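PDB 2CVI: 75aa long hypothetical regulatory protein AsnC from Pyrococcus horikoshii, which is of unknown function but, as a stand-alone Lrp/AsnC ligand-binding domain that binds copies of itself, probably senses a small molecule in transcriptional regulation. Local coordinates for residues 6-11 / 67-72; 20-25 / 58-63. All coordinates share one frame; numbering follows the deposited sequence.

Interaction 1 of 2, residues 6-11 / 67-72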
loop_
_atom_site.group_PDB
_atom_site.type_symbol
_atom_site.label_atom_id
_atom_site.label_comp_id
_atom_site.label_asym_id
_atom_site.label_seq_id
_atom_site.Cartn_x
_atom_site.Cartn_y
_atom_site.Cartn_z
ATOM N N ILE A 6 -2.734 -3.850 -5.209
ATOM C CA ILE A 6 -1.971 -4.913 -5.868
ATOM C C ILE A 6 -0.483 -4.561 -5.707
ATOM O O ILE A 6 -0.063 -3.483 -6.167
ATOM C CB ILE A 6 -2.306 -5.010 -7.368
ATOM C CG1 ILE A 6 -3.806 -5.234 -7.616
ATOM C CG2 ILE A 6 -1.522 -6.238 -7.953
ATOM C CD1 ILE A 6 -4.182 -5.145 -9.102
ATOM N N LEU A 7 0.289 -5.421 -5.048
ATOM C CA LEU A 7 1.723 -5.203 -4.828
ATOM C C LEU A 7 2.431 -5.950 -5.938
ATOM O O LEU A 7 2.146 -7.126 -6.162
ATOM C CB LEU A 7 2.148 -5.731 -3.442
ATOM C CG LEU A 7 1.708 -5.051 -2.127
ATOM C CD1 LEU A 7 2.399 -3.728 -1.960
ATOM C CD2 LEU A 7 0.196 -4.942 -2.027
ATOM N N MET A 8 3.350 -5.281 -6.628
ATOM C CA MET A 8 4.000 -5.859 -7.792
ATOM C C MET A 8 5.506 -5.896 -7.777
ATOM O O MET A 8 6.156 -4.976 -7.269
ATOM C CB MET A 8 3.591 -5.085 -9.045
ATOM C CG MET A 8 2.055 -4.849 -9.180
ATOM S SD MET A 8 1.741 -4.002 -10.742
ATOM C CE MET A 8 -0.111 -3.971 -10.726
ATOM N N VAL A 9 6.047 -6.978 -8.357
ATOM C CA VAL A 9 7.494 -7.154 -8.566
ATOM C C VAL A 9 7.631 -6.909 -10.058
ATOM O O VAL A 9 6.895 -7.457 -10.876
ATOM C CB VAL A 9 7.967 -8.575 -8.227
ATOM C CG1 VAL A 9 9.444 -8.742 -8.650
ATOM C CG2 VAL A 9 7.779 -8.855 -6.777
ATOM N N THR A 10 8.530 -6.030 -10.463
ATOM C CA THR A 10 8.692 -5.775 -11.875
ATOM C C THR A 10 10.148 -5.922 -12.273
ATOM O O THR A 10 11.032 -5.870 -11.420
ATOM C CB THR A 10 8.270 -4.341 -12.268
ATOM O OG1 THR A 10 9.177 -3.403 -11.682
ATOM C CG2 THR A 10 6.881 -4.001 -11.778
ATOM N N ALA A 11 10.368 -6.117 -13.560
ATOM C CA ALA A 11 11.728 -6.164 -14.100
ATOM C C ALA A 11 12.298 -4.756 -13.848
ATOM O O ALA A 11 11.582 -3.762 -13.910
ATOM C CB ALA A 11 11.663 -6.431 -15.587
ATOM N N GLN A 67 6.339 -9.198 -13.074
ATOM C CA GLN A 67 6.705 -10.601 -12.798
ATOM C C GLN A 67 5.943 -11.310 -11.701
ATOM O O GLN A 67 5.811 -12.556 -11.723
ATOM C CB GLN A 67 8.233 -10.673 -12.507
ATOM C CG GLN A 67 9.079 -10.096 -13.599
ATOM C CD GLN A 67 10.544 -10.016 -13.224
ATOM O OE1 GLN A 67 10.892 -9.991 -12.044
ATOM N NE2 GLN A 67 11.406 -9.956 -14.225
ATOM N N MET A 68 5.433 -10.550 -10.724
ATOM C CA MET A 68 4.723 -11.156 -9.621
ATOM C C MET A 68 3.783 -10.134 -9.015
ATOM O O MET A 68 4.094 -8.949 -8.982
ATOM C CB MET A 68 5.715 -11.649 -8.543
ATOM C CG MET A 68 5.103 -12.482 -7.412
ATOM S SD MET A 68 4.529 -11.501 -6.001
ATOM C CE MET A 68 5.978 -11.600 -4.866
ATOM N N THR A 69 2.593 -10.585 -8.654
ATOM C CA THR A 69 1.670 -9.716 -7.934
ATOM C C THR A 69 1.095 -10.461 -6.742
ATOM O O THR A 69 0.952 -11.706 -6.764
ATOM C CB THR A 69 0.472 -9.207 -8.786
ATOM O OG1 THR A 69 -0.426 -10.294 -9.107
ATOM C CG2 THR A 69 0.949 -8.526 -10.081
ATOM N N SER A 70 0.810 -9.687 -5.692
ATOM C CA SER A 70 0.139 -10.176 -4.474
ATOM C C SER A 70 -0.927 -9.114 -4.203
ATOM O O SER A 70 -0.592 -7.939 -4.003
ATOM C CB SER A 70 1.081 -10.288 -3.275
ATOM O OG SER A 70 0.399 -10.833 -2.148
ATOM N N THR A 71 -2.189 -9.514 -4.158
ATOM C CA THR A 71 -3.280 -8.541 -3.991
ATOM C C THR A 71 -3.932 -8.600 -2.610
ATOM O O THR A 71 -4.195 -9.692 -2.083
ATOM C CB THR A 71 -4.306 -8.776 -5.076
ATOM O OG1 THR A 71 -3.679 -8.625 -6.358
ATOM C CG2 THR A 71 -5.475 -7.765 -4.990
ATOM N N MET A 72 -4.155 -7.426 -2.019
ATOM C CA MET A 72 -4.770 -7.315 -0.673
ATOM C C MET A 72 -6.173 -6.714 -0.878
ATOM O O MET A 72 -6.258 -5.565 -1.302
ATOM C CB MET A 72 -3.954 -6.343 0.193
ATOM C CG MET A 72 -2.442 -6.583 0.269
ATOM S SD MET A 72 -2.025 -8.066 1.177
ATOM C CE MET A 72 -0.411 -8.426 0.372
#
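With CG1 of Val9 anti to its backbone N (chi1 172°) and CG2 beside that N, the valine sets CG2 3.8 Å from CE of Met68, whose chain, bent at chi2 and chi3, comes obliquely across it. Ile6 has CG2 anti to its own N, and this methyl lies 3.6 Å from OG1 of Thr71 and 3.7 Å from CB of Thr69; Ile6 lies side by side with each threonine, pointing the same way, and Ile56 of helix 49-59 touches all three. Strands 6-10 and 67-72 are antiparallel neighbours, their axes at 164°, in the four-stranded sheet of this ferredoxin-like alpha-beta domain. Leu7 and Ser70 form a hydrogen-bonded pair: Leu7 N bonds Ser70 O and Ser70 N bonds Leu7 O. Val9 N bonds Met68 O at 2.8 Å, but Val9 O takes Gln67 N at 2.9 Å and, weakly, Met68 N at 3.4 Å. Two residues thus face one, a classic beta bulge. On the face of Leu7, its CD2 lies 3.9 Å from CG of Met72, the two side chains crossing at about a right angle; Met72 also packs on Val34 of the second subunit.

Interaction 2 of 2, residues 20-25 / 58-63. With K (potassium ion), chain C.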
loop_
_atom_site.group_PDB
_atom_site.type_symbol
_atom_site.label_atom_id
_atom_site.label_comp_id
_atom_site.label_asym_id
_atom_site.label_seq_id
_atom_site.Cartn_x
_atom_site.Cartn_y
_atom_site.Cartn_z
ATOM N N GLU A 20 2.755 4.182 -15.915
ATOM C CA GLU A 20 1.919 4.992 -16.781
ATOM C C GLU A 20 0.889 4.178 -17.536
ATOM O O GLU A 20 -0.242 4.636 -17.740
ATOM C CB GLU A 20 2.767 5.835 -17.710
ATOM C CG GLU A 20 3.485 6.933 -16.916
ATOM C CD GLU A 20 2.563 7.623 -15.886
ATOM O OE1 GLU A 20 2.763 7.400 -14.663
ATOM O OE2 GLU A 20 1.638 8.381 -16.300
ATOM N N LYS A 21 1.242 2.960 -17.947
ATOM C CA LYS A 21 0.246 2.136 -18.610
ATOM C C LYS A 21 -0.827 1.750 -17.610
ATOM O O LYS A 21 -2.002 1.660 -17.960
ATOM C CB LYS A 21 0.844 0.855 -19.181
ATOM C CG LYS A 21 1.650 1.051 -20.461
ATOM C CD LYS A 21 2.151 -0.334 -20.946
ATOM C CE LYS A 21 2.841 -0.253 -22.308
ATOM N NZ LYS A 21 4.176 0.400 -22.326
ATOM N N LEU A 22 -0.417 1.508 -16.362
ATOM C CA LEU A 22 -1.383 1.139 -15.334
ATOM C C LEU A 22 -2.316 2.285 -15.012
ATOM O O LEU A 22 -3.508 2.110 -14.972
ATOM C CB LEU A 22 -0.679 0.673 -14.039
ATOM C CG LEU A 22 0.028 -0.680 -14.099
ATOM C CD1 LEU A 22 0.886 -0.838 -12.868
ATOM C CD2 LEU A 22 -1.000 -1.789 -14.202
ATOM N N LEU A 23 -1.753 3.473 -14.783
ATOM C CA LEU A 23 -2.575 4.615 -14.435
ATOM C C LEU A 23 -3.599 4.961 -15.509
ATOM O O LEU A 23 -4.643 5.538 -15.214
ATOM C CB LEU A 23 -1.683 5.825 -14.154
ATOM C CG LEU A 23 -1.247 5.843 -12.694
ATOM C CD1 LEU A 23 -0.145 6.903 -12.508
ATOM C CD2 LEU A 23 -2.481 6.079 -11.781
ATOM N N ALA A 24 -3.304 4.601 -16.760
ATOM C CA ALA A 24 -4.230 4.905 -17.852
ATOM C C ALA A 24 -5.433 3.976 -17.839
ATOM O O ALA A 24 -6.437 4.227 -18.491
ATOM C CB ALA A 24 -3.506 4.820 -19.190
ATOM N N MET A 25 -5.331 2.894 -17.063
ATOM C CA MET A 25 -6.446 1.943 -17.019
ATOM C C MET A 25 -7.538 2.441 -16.098
ATOM O O MET A 25 -7.285 2.921 -14.989
ATOM C CB MET A 25 -5.971 0.562 -16.554
ATOM C CG MET A 25 -4.967 -0.081 -17.466
ATOM S SD MET A 25 -4.252 -1.582 -16.803
ATOM C CE MET A 25 -3.102 -2.003 -18.152
ATOM N N GLU A 58 -5.620 -11.621 -16.146
ATOM C CA GLU A 58 -5.596 -11.327 -17.577
ATOM C C GLU A 58 -4.948 -10.005 -17.960
ATOM O O GLU A 58 -3.999 -9.994 -18.737
ATOM C CB GLU A 58 -6.991 -11.336 -18.176
ATOM C CG GLU A 58 -7.796 -12.589 -17.864
ATOM C CD GLU A 58 -9.187 -12.543 -18.498
ATOM O OE1 GLU A 58 -10.142 -13.145 -17.962
ATOM O OE2 GLU A 58 -9.335 -11.908 -19.555
ATOM N N LYS A 59 -5.466 -8.901 -17.431
ATOM C CA LYS A 59 -4.921 -7.597 -17.814
ATOM C C LYS A 59 -3.454 -7.429 -17.461
ATOM O O LYS A 59 -2.684 -6.926 -18.266
ATOM C CB LYS A 59 -5.744 -6.476 -17.187
ATOM C CG LYS A 59 -5.542 -5.129 -17.870
ATOM C CD LYS A 59 -6.871 -4.382 -17.914
ATOM C CE LYS A 59 -6.835 -3.134 -18.765
ATOM N NZ LYS A 59 -8.102 -2.334 -18.573
ATOM N N ILE A 60 -3.055 -7.842 -16.262
ATOM C CA ILE A 60 -1.659 -7.702 -15.873
ATOM C C ILE A 60 -0.734 -8.534 -16.762
ATOM O O ILE A 60 0.405 -8.129 -17.005
ATOM C CB ILE A 60 -1.444 -8.066 -14.390
ATOM C CG1 ILE A 60 -2.156 -7.025 -13.518
ATOM C CG2 ILE A 60 0.064 -8.108 -14.055
ATOM C CD1 ILE A 60 -1.792 -5.582 -13.809
ATOM N N ARG A 61 -1.218 -9.669 -17.279
ATOM C CA ARG A 61 -0.381 -10.462 -18.173
ATOM C C ARG A 61 -0.098 -9.808 -19.530
ATOM O O ARG A 61 0.718 -10.321 -20.304
ATOM C CB ARG A 61 -0.985 -11.878 -18.342
ATOM C CG ARG A 61 -0.552 -12.793 -17.221
ATOM C CD ARG A 61 -0.959 -14.247 -17.510
ATOM N NE ARG A 61 -0.352 -15.189 -16.587
ATOM C CZ ARG A 61 -0.910 -15.561 -15.432
ATOM N NH1 ARG A 61 -2.097 -15.044 -15.090
ATOM N NH2 ARG A 61 -0.305 -16.469 -14.651
ATOM N N LYS A 62 -0.754 -8.684 -19.825
ATOM C CA LYS A 62 -0.473 -7.960 -21.079
ATOM C C LYS A 62 0.839 -7.204 -20.916
ATOM O O LYS A 62 1.401 -6.719 -21.903
ATOM C CB LYS A 62 -1.601 -6.955 -21.419
ATOM C CG LYS A 62 -2.958 -7.621 -21.680
ATOM C CD LYS A 62 -4.066 -6.623 -22.029
ATOM C CE LYS A 62 -3.761 -5.931 -23.337
ATOM N NZ LYS A 62 -3.314 -6.919 -24.355
ATOM N N MET A 63 1.332 -7.106 -19.676
ATOM C CA MET A 63 2.586 -6.411 -19.381
ATOM C C MET A 63 3.557 -7.405 -18.769
ATOM O O MET A 63 3.651 -7.535 -17.551
ATOM C CB MET A 63 2.329 -5.246 -18.413
ATOM C CG MET A 63 1.455 -4.175 -19.040
ATOM S SD MET A 63 0.790 -2.996 -17.840
ATOM C CE MET A 63 -0.449 -4.060 -17.128
HETATM K K K C . -6.983 5.455 -14.060
HETATM O O HOH W 1 -8.539 5.666 -16.920
#
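Met25 and Met63 meet tip to tip, CE of Met25 standing 3.5 Å from CE of Met63, and every contact between 20-25 and 58-63 is made by side chains, with no hydrogen bond across. The apolar group centres on the Met63 methyl. Its chain bends at chi3 (-75°), placing CE 3.7 Å from CD2 of Leu22 as well. That same leucine methyl lies 3.9 Å from CD1 of Ile60, whose side chain crosses it at about a right angle, while SD of Met63 approaches CB of Lys21 at 4.1 Å.

A second kind of packing sets thioether against aliphatic chain. Met25, extended beyond CG, and Lys59 slide past each other in opposite directions, bringing SD of Met25 3.6 Å from CE of Lys59. NZ runs on past the methionine to a long, weak ion pair with Glu27. An alanine in place of Lys59 would probably leave one flank of the Met25 thioether without its packing and Glu27 without this weak counter-charge.

Of the two segments, only 20-25 reaches the potassium ion: Leu23 O at 2.6 Å and Met25 O at 2.7 Å bind it, Val28 O supplies a further carbonyl ligand, and a water that donates to Ala24 O lies 3.3 Å from the ion. The chain leaving helix 15-23 therefore turns around the cation.

Met25 has two separate roles, its backbone oxygen facing the metal and its side chain packing against Lys59 and Met63. The two helix ends, on the helical layer over the sheet of this alpha-beta domain, are joined by van der Waals packing and burial of apolar surface, so side-chain shape sets the fit and no directional polar bond fixes it.

In the fold
Interaction 1 pairs strand 2-10 with strand 66-77, and interaction 2 brings together the ends of the two helices above them; their centres lie 12 Å apart. The layers meet through Met8, whose CE is 3.9 Å from CD1 of Ile60 and whose SD is 3.9 Å from CD1 of Leu22, so one strand residue touches both helical segments. CG2 of Thr69 adds a contact at 4.1 Å to CG2 of Ile60. These packing distances place the two contacts on one continuous apolar layer between sheet and helices. The potassium ion is bound by the 20-25 side of interaction 2, through Leu23 and Met25, together with Val28, whereas the side chain of Ile6 in interaction 1 is about 12 Å from it.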